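Local coordinates for protein Non-structural maintenance of chromosomes element 1 homolog (Xenopus laevis, PDB 7DG2) that probably acts as a RING-type E3 ubiquitin ligase, working with a MAGE partner as a subunit of the SMC5-SMC6 complex in DNA repair, at residues A[26-30]-A[45-49]; A[68-72]-A[190-194]. All coordinates share one frame; numbering follows the deposited sequence.

Contact 1 (A[26-30]-A[45-49])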
ATOM      1  N   VAL A  26     -12.504   5.931  11.125  1.00 19.34           N
ATOM      2  CA  VAL A  26     -12.572   4.504  11.446  1.00 17.77           C
ATOM      3  C   VAL A  26     -13.977   4.108  11.887  1.00 20.09           C
ATOM      4  O   VAL A  26     -14.480   3.039  11.518  1.00 19.96           O
ATOM      5  CB  VAL A  26     -11.523   4.154  12.517  1.00 20.39           C
ATOM      6  CG1 VAL A  26     -11.785   2.766  13.107  1.00 18.65           C
ATOM      7  CG2 VAL A  26     -10.115   4.253  11.914  1.00 20.32           C
ATOM      8  N   ARG A  27     -14.634   4.952  12.691  1.00 20.93           N
ATOM      9  CA  ARG A  27     -16.009   4.648  13.076  1.00 19.90           C
ATOM     10  C   ARG A  27     -16.920   4.599  11.850  1.00 19.83           C
ATOM     11  O   ARG A  27     -17.772   3.708  11.737  1.00 21.10           O
ATOM     12  CB  ARG A  27     -16.504   5.675  14.102  1.00 24.67           C
ATOM     13  CG  ARG A  27     -15.858   5.506  15.482  1.00 26.55           C
ATOM     14  CD  ARG A  27     -16.495   6.411  16.541  1.00 30.15           C
ATOM     15  NE  ARG A  27     -16.350   7.832  16.222  1.00 40.76           N
ATOM     16  CZ  ARG A  27     -15.290   8.582  16.533  1.00 40.11           C
ATOM     17  NH1 ARG A  27     -15.272   9.866  16.203  1.00 40.09           N
ATOM     18  NH2 ARG A  27     -14.248   8.056  17.167  1.00 40.32           N
ATOM     19  N   ALA A  28     -16.731   5.527  10.906  1.00 20.14           N
ATOM     20  CA  ALA A  28     -17.534   5.517   9.687  1.00 22.95           C
ATOM     21  C   ALA A  28     -17.215   4.301   8.829  1.00 22.09           C
ATOM     22  O   ALA A  28     -18.114   3.708   8.221  1.00 21.40           O
ATOM     23  CB  ALA A  28     -17.316   6.800   8.892  1.00 24.72           C
ATOM     24  N   LEU A  29     -15.938   3.912   8.779  1.00 21.22           N
ATOM     25  CA  LEU A  29     -15.547   2.718   8.034  1.00 20.26           C
ATOM     26  C   LEU A  29     -16.177   1.462   8.632  1.00 19.06           C
ATOM     27  O   LEU A  29     -16.685   0.605   7.901  1.00 19.86           O
ATOM     28  CB  LEU A  29     -14.016   2.604   8.009  1.00 19.32           C
ATOM     29  CG  LEU A  29     -13.434   1.329   7.411  1.00 21.53           C
ATOM     30  CD1 LEU A  29     -13.788   1.274   5.933  1.00 22.01           C
ATOM     31  CD2 LEU A  29     -11.896   1.262   7.626  1.00 21.02           C
ATOM     32  N   HIS A  30     -16.152   1.339   9.960  1.00 17.90           N
ATOM     33  CA  HIS A  30     -16.785   0.211  10.631  1.00 19.75           C
ATOM     34  C   HIS A  30     -18.247   0.091  10.219  1.00 16.31           C
ATOM     35  O   HIS A  30     -18.711  -0.985   9.820  1.00 18.32           O
ATOM     36  CB  HIS A  30     -16.655   0.396  12.143  1.00 18.35           C
ATOM     37  CG  HIS A  30     -17.388  -0.620  12.953  1.00 21.56           C
ATOM     38  ND1 HIS A  30     -18.017  -0.302  14.142  1.00 22.38           N
ATOM     39  CD2 HIS A  30     -17.566  -1.948  12.773  1.00 22.15           C
ATOM     40  CE1 HIS A  30     -18.568  -1.394  14.643  1.00 22.69           C
ATOM     41  NE2 HIS A  30     -18.311  -2.403  13.834  1.00 23.34           N
ATOM     42  N   LYS A  45     -19.854  -1.469  19.596  1.00 23.61           N
ATOM     43  CA  LYS A  45     -19.032  -2.668  19.569  1.00 21.25           C
ATOM     44  C   LYS A  45     -17.789  -2.513  18.692  1.00 23.52           C
ATOM     45  O   LYS A  45     -17.274  -3.509  18.186  1.00 24.15           O
ATOM     46  CB  LYS A  45     -19.857  -3.868  19.106  1.00 22.93           C
ATOM     47  CG  LYS A  45     -21.041  -4.209  20.023  1.00 26.60           C
ATOM     48  CD  LYS A  45     -20.597  -4.437  21.464  1.00 28.29           C
ATOM     49  CE  LYS A  45     -21.759  -4.969  22.319  1.00 31.52           C
ATOM     50  NZ  LYS A  45     -21.403  -5.071  23.772  1.00 33.93           N
ATOM     51  N   LEU A  46     -17.283  -1.288  18.514  1.00 20.30           N
ATOM     52  CA  LEU A  46     -16.077  -1.123  17.702  1.00 22.78           C
ATOM     53  C   LEU A  46     -14.876  -1.817  18.339  1.00 26.51           C
ATOM     54  O   LEU A  46     -14.049  -2.411  17.630  1.00 21.25           O
ATOM     55  CB  LEU A  46     -15.774   0.358  17.471  1.00 25.73           C
ATOM     56  CG  LEU A  46     -14.431   0.684  16.789  1.00 25.64           C
ATOM     57  CD1 LEU A  46     -14.343   0.136  15.372  1.00 23.68           C
ATOM     58  CD2 LEU A  46     -14.194   2.171  16.765  1.00 26.26           C
ATOM     59  N   ASP A  47     -14.749  -1.746  19.674  1.00 25.05           N
ATOM     60  CA  ASP A  47     -13.612  -2.396  20.334  1.00 22.60           C
ATOM     61  C   ASP A  47     -13.632  -3.898  20.117  1.00 22.80           C
ATOM     62  O   ASP A  47     -12.588  -4.514  19.845  1.00 24.98           O
ATOM     63  CB  ASP A  47     -13.609  -2.099  21.838  1.00 26.85           C
ATOM     64  CG  ASP A  47     -13.230  -0.665  22.161  1.00 29.71           C
ATOM     65  OD1 ASP A  47     -12.958   0.129  21.229  1.00 27.36           O
ATOM     66  OD2 ASP A  47     -13.202  -0.337  23.368  1.00 30.15           O
ATOM     67  N   ASP A  48     -14.806  -4.512  20.255  1.00 21.38           N
ATOM     68  CA  ASP A  48     -14.932  -5.937  19.976  1.00 22.85           C
ATOM     69  C   ASP A  48     -14.591  -6.235  18.524  1.00 22.53           C
ATOM     70  O   ASP A  48     -13.961  -7.253  18.222  1.00 23.15           O
ATOM     71  CB  ASP A  48     -16.352  -6.408  20.286  1.00 27.35           C
ATOM     72  CG  ASP A  48     -16.633  -6.502  21.780  1.00 30.91           C
ATOM     73  OD1 ASP A  48     -15.711  -6.260  22.587  1.00 34.62           O
ATOM     74  OD2 ASP A  48     -17.787  -6.823  22.142  1.00 32.71           O
ATOM     75  N   PHE A  49     -15.020  -5.355  17.613  1.00 21.02           N
ATOM     76  CA  PHE A  49     -14.777  -5.547  16.184  1.00 21.90           C
ATOM     77  C   PHE A  49     -13.281  -5.542  15.889  1.00 17.68           C
ATOM     78  O   PHE A  49     -12.760  -6.464  15.249  1.00 19.55           O
ATOM     79  CB  PHE A  49     -15.499  -4.438  15.411  1.00 23.78           C
ATOM     80  CG  PHE A  49     -15.397  -4.546  13.908  1.00 22.15           C
ATOM     81  CD1 PHE A  49     -16.307  -5.308  13.189  1.00 26.54           C
ATOM     82  CD2 PHE A  49     -14.432  -3.832  13.214  1.00 22.51           C
ATOM     83  CE1 PHE A  49     -16.233  -5.383  11.806  1.00 27.40           C
ATOM     84  CE2 PHE A  49     -14.354  -3.911  11.830  1.00 23.32           C
ATOM     85  CZ  PHE A  49     -15.256  -4.689  11.133  1.00 22.12           C
TER
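H30 and L46 bring the two backbones closest, their CA atoms 7.2 Å apart, where helix 23-36 meets the first turn of helix 46-57. K45 is the N-cap of that second helix, and its O accepts the bond from F49 N. The H30 ring meets both L46 and F49, residues three apart on this first turn. With CG anti to the backbone N (chi1 174°), its imidazole reaches across to F49, setting CD2 over the centre of the phenyl ring, 3.4 Å above the plane. The two rings are inclined at 45°, an oblique aromatic pair with centroids 4.4 Å apart. This joins two helices of the N-terminal part of the Nse1 family domain, which belongs to the helix-turn-helix clan. F11 of helix 6-18 meets F49 edge-to-face, H8 stacks on F49, and Y41 meets the H30 ring edge-to-face, extending the aromatic cluster. L46 splits its branches: CD1 approaches the imidazole obliquely, 3.9 Å from H30 ND1, and lies 4.3 Å from V26 CG1, whereas CD2 touches the aliphatic part of R27, 3.9 Å from CG. R27 and L46 run crosswise at about a right angle.

Contact 2 (A[68-72]-A[190-194])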
ATOM      1  N   VAL A  68      -2.496   8.506  19.790  1.00 24.12           N
ATOM      2  CA  VAL A  68      -2.943   9.897  19.787  1.00 24.68           C
ATOM      3  C   VAL A  68      -1.929  10.740  19.022  1.00 23.92           C
ATOM      4  O   VAL A  68      -0.719  10.608  19.231  1.00 26.44           O
ATOM      5  CB  VAL A  68      -3.121  10.434  21.220  1.00 28.24           C
ATOM      6  CG1 VAL A  68      -3.466  11.917  21.192  1.00 29.97           C
ATOM      7  CG2 VAL A  68      -4.194   9.651  21.949  1.00 28.25           C
ATOM      8  N   GLY A  69      -2.425  11.614  18.146  1.00 21.29           N
ATOM      9  CA  GLY A  69      -1.538  12.504  17.411  1.00 24.34           C
ATOM     10  C   GLY A  69      -0.936  13.550  18.340  1.00 29.83           C
ATOM     11  O   GLY A  69      -1.652  14.197  19.114  1.00 27.11           O
ATOM     12  N   GLU A  70       0.392  13.707  18.277  1.00 24.79           N
ATOM     13  CA  GLU A  70       1.063  14.675  19.143  1.00 29.08           C
ATOM     14  C   GLU A  70       0.574  16.091  18.883  1.00 31.11           C
ATOM     15  O   GLU A  70       0.431  16.888  19.818  1.00 37.94           O
ATOM     16  CB  GLU A  70       2.576  14.596  18.945  1.00 27.13           C
ATOM     17  CG  GLU A  70       3.159  13.308  19.442  1.00 26.15           C
ATOM     18  CD  GLU A  70       4.666  13.351  19.526  1.00 20.41           C
ATOM     19  OE1 GLU A  70       5.268  14.202  18.843  1.00 28.53           O
ATOM     20  OE2 GLU A  70       5.229  12.522  20.265  1.00 26.38           O
ATOM     21  N   GLU A  71       0.329  16.430  17.621  1.00 31.97           N
ATOM     22  CA  GLU A  71      -0.108  17.782  17.296  1.00 36.45           C
ATOM     23  C   GLU A  71      -1.597  17.965  17.565  1.00 37.36           C
ATOM     24  O   GLU A  71      -2.001  18.857  18.320  1.00 38.82           O
ATOM     25  CB  GLU A  71       0.211  18.103  15.835  1.00 37.18           C
ATOM     26  CG  GLU A  71       1.679  17.976  15.480  1.00 39.41           C
ATOM     27  CD  GLU A  71       2.051  18.809  14.271  1.00 47.31           C
ATOM     28  OE1 GLU A  71       3.249  18.868  13.929  1.00 39.77           O
ATOM     29  OE2 GLU A  71       1.139  19.417  13.672  1.00 53.63           O
ATOM     30  N   ASP A  72      -2.427  17.119  16.963  1.00 35.03           N
ATOM     31  CA  ASP A  72      -3.854  17.392  16.906  1.00 33.06           C
ATOM     32  C   ASP A  72      -4.653  16.744  18.027  1.00 30.19           C
ATOM     33  O   ASP A  72      -5.845  17.035  18.152  1.00 32.03           O
ATOM     34  CB  ASP A  72      -4.418  16.961  15.542  1.00 34.31           C
ATOM     35  CG  ASP A  72      -4.082  15.518  15.182  1.00 31.36           C
ATOM     36  OD1 ASP A  72      -3.850  14.698  16.096  1.00 29.49           O
ATOM     37  OD2 ASP A  72      -4.048  15.216  13.973  1.00 33.66           O
ATOM     38  N   VAL A 190       7.121   7.560  24.328  1.00 28.74           N
ATOM     39  CA  VAL A 190       8.015   8.354  23.492  1.00 25.03           C
ATOM     40  C   VAL A 190       7.348   9.667  23.118  1.00 26.56           C
ATOM     41  O   VAL A 190       6.158   9.712  22.780  1.00 26.59           O
ATOM     42  CB  VAL A 190       8.416   7.567  22.233  1.00 24.38           C
ATOM     43  CG1 VAL A 190       9.080   8.479  21.205  1.00 29.10           C
ATOM     44  CG2 VAL A 190       9.344   6.417  22.600  1.00 30.64           C
ATOM     45  N   ALA A 191       8.111  10.752  23.198  1.00 23.10           N
ATOM     46  CA  ALA A 191       7.673  12.056  22.724  1.00 23.72           C
ATOM     47  C   ALA A 191       8.639  12.517  21.651  1.00 24.75           C
ATOM     48  O   ALA A 191       9.856  12.499  21.860  1.00 23.63           O
ATOM     49  CB  ALA A 191       7.608  13.085  23.855  1.00 24.16           C
ATOM     50  N   ILE A 192       8.102  12.915  20.501  1.00 21.93           N
ATOM     51  CA  ILE A 192       8.918  13.493  19.441  1.00 20.31           C
ATOM     52  C   ILE A 192       8.841  15.011  19.550  1.00 22.26           C
ATOM     53  O   ILE A 192       9.866  15.687  19.700  1.00 21.23           O
ATOM     54  CB  ILE A 192       8.473  12.986  18.056  1.00 21.30           C
ATOM     55  CG1 ILE A 192       8.611  11.465  17.977  1.00 23.00           C
ATOM     56  CG2 ILE A 192       9.301  13.625  16.981  1.00 22.40           C
ATOM     57  CD1 ILE A 192      10.025  10.953  18.198  1.00 22.69           C
ATOM     58  N   GLN A 193       7.630  15.560  19.488  1.00 23.78           N
ATOM     59  CA  GLN A 193       7.398  16.952  19.857  1.00 24.87           C
ATOM     60  C   GLN A 193       7.050  17.015  21.339  1.00 25.37           C
ATOM     61  O   GLN A 193       6.324  16.162  21.853  1.00 27.45           O
ATOM     62  CB  GLN A 193       6.276  17.565  19.020  1.00 25.73           C
ATOM     63  CG  GLN A 193       6.579  17.567  17.531  1.00 28.07           C
ATOM     64  CD  GLN A 193       5.498  18.244  16.722  1.00 29.32           C
ATOM     65  OE1 GLN A 193       4.806  17.599  15.927  1.00 32.17           O
ATOM     66  NE2 GLN A 193       5.352  19.550  16.908  1.00 28.11           N
ATOM     67  N   SER A 194       7.586  18.020  22.029  1.00 25.02           N
ATOM     68  CA  SER A 194       7.462  18.056  23.478  1.00 26.78           C
ATOM     69  C   SER A 194       7.725  19.469  23.966  1.00 23.96           C
ATOM     70  O   SER A 194       8.209  20.325  23.226  1.00 26.49           O
ATOM     71  CB  SER A 194       8.444  17.088  24.149  1.00 23.55           C
ATOM     72  OG  SER A 194       9.767  17.567  23.989  1.00 28.14           O
TER
HETATM   73  O   HOH W   1       3.546  10.221  20.579  1.00 27.65           O
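E70 points its carboxylate end-on at the backbone of 192-193, so that both oxygens grip consecutive N-H groups of the RING-like domain. The glutamate comes from the loop between strands 62-68 and 75-81 of the Nse1 family domain; its partners follow the short strand 190-191 of the atypical RING-type zinc finger. I192 N meets OE2 of E70 at 2.9 Å on the syn lone pair, nearly straight at 174°. Q193 N reaches OE1 of E70 at 2.8 Å, also from the syn side but 27° out of the carboxylate plane. The two bonds fix the rotation of the carboxylate, while the side chain, extended beyond CG, carries it from the 68-72 loop to the backbone of 192-193. E70 OE1 also lies against the flank of the I192 side chain, 3.5 Å from its CB. Q193 then runs back toward the 68-72 loop, its amide plane turned 62° from the E70 carboxylate. E71 lies beside this amide with its carboxylate steeply inclined to it, but its OE2 forms a salt bridge with R155. On the zinc side, A191 touches H205, a zinc ligand whose NE2 bonds to V190 O, making this hydrogen bond a second-shell link to the metal site. A water 2.9 Å from E70 OE2 can donate to it; V190 O, 3.5 Å from the same water, is at most a weak second acceptor.

From the N terminus, helix 6-18 and strand 20-22 lead into helix 23-36. Contact 1 then closes a short loop, bringing helix 46-57 back onto helix 23-36 after 14 intervening residues. The chain goes on through strand 62-68 to the loop where contact 2 opens; 117 residues later, the zinc-binding region returns to this loop. The two closures follow in series and neither nest nor cross. The centres of contact 1 and contact 2 are about 24 Å apart, and the nearest atoms of contact 1 and contact 2 about 11 Å apart. Contact 1 joins neighbouring helices within the Nse1 family domain, whereas contact 2 ties that domain to the RING-like one, beside the zinc site of C184, C187, H205 and C208.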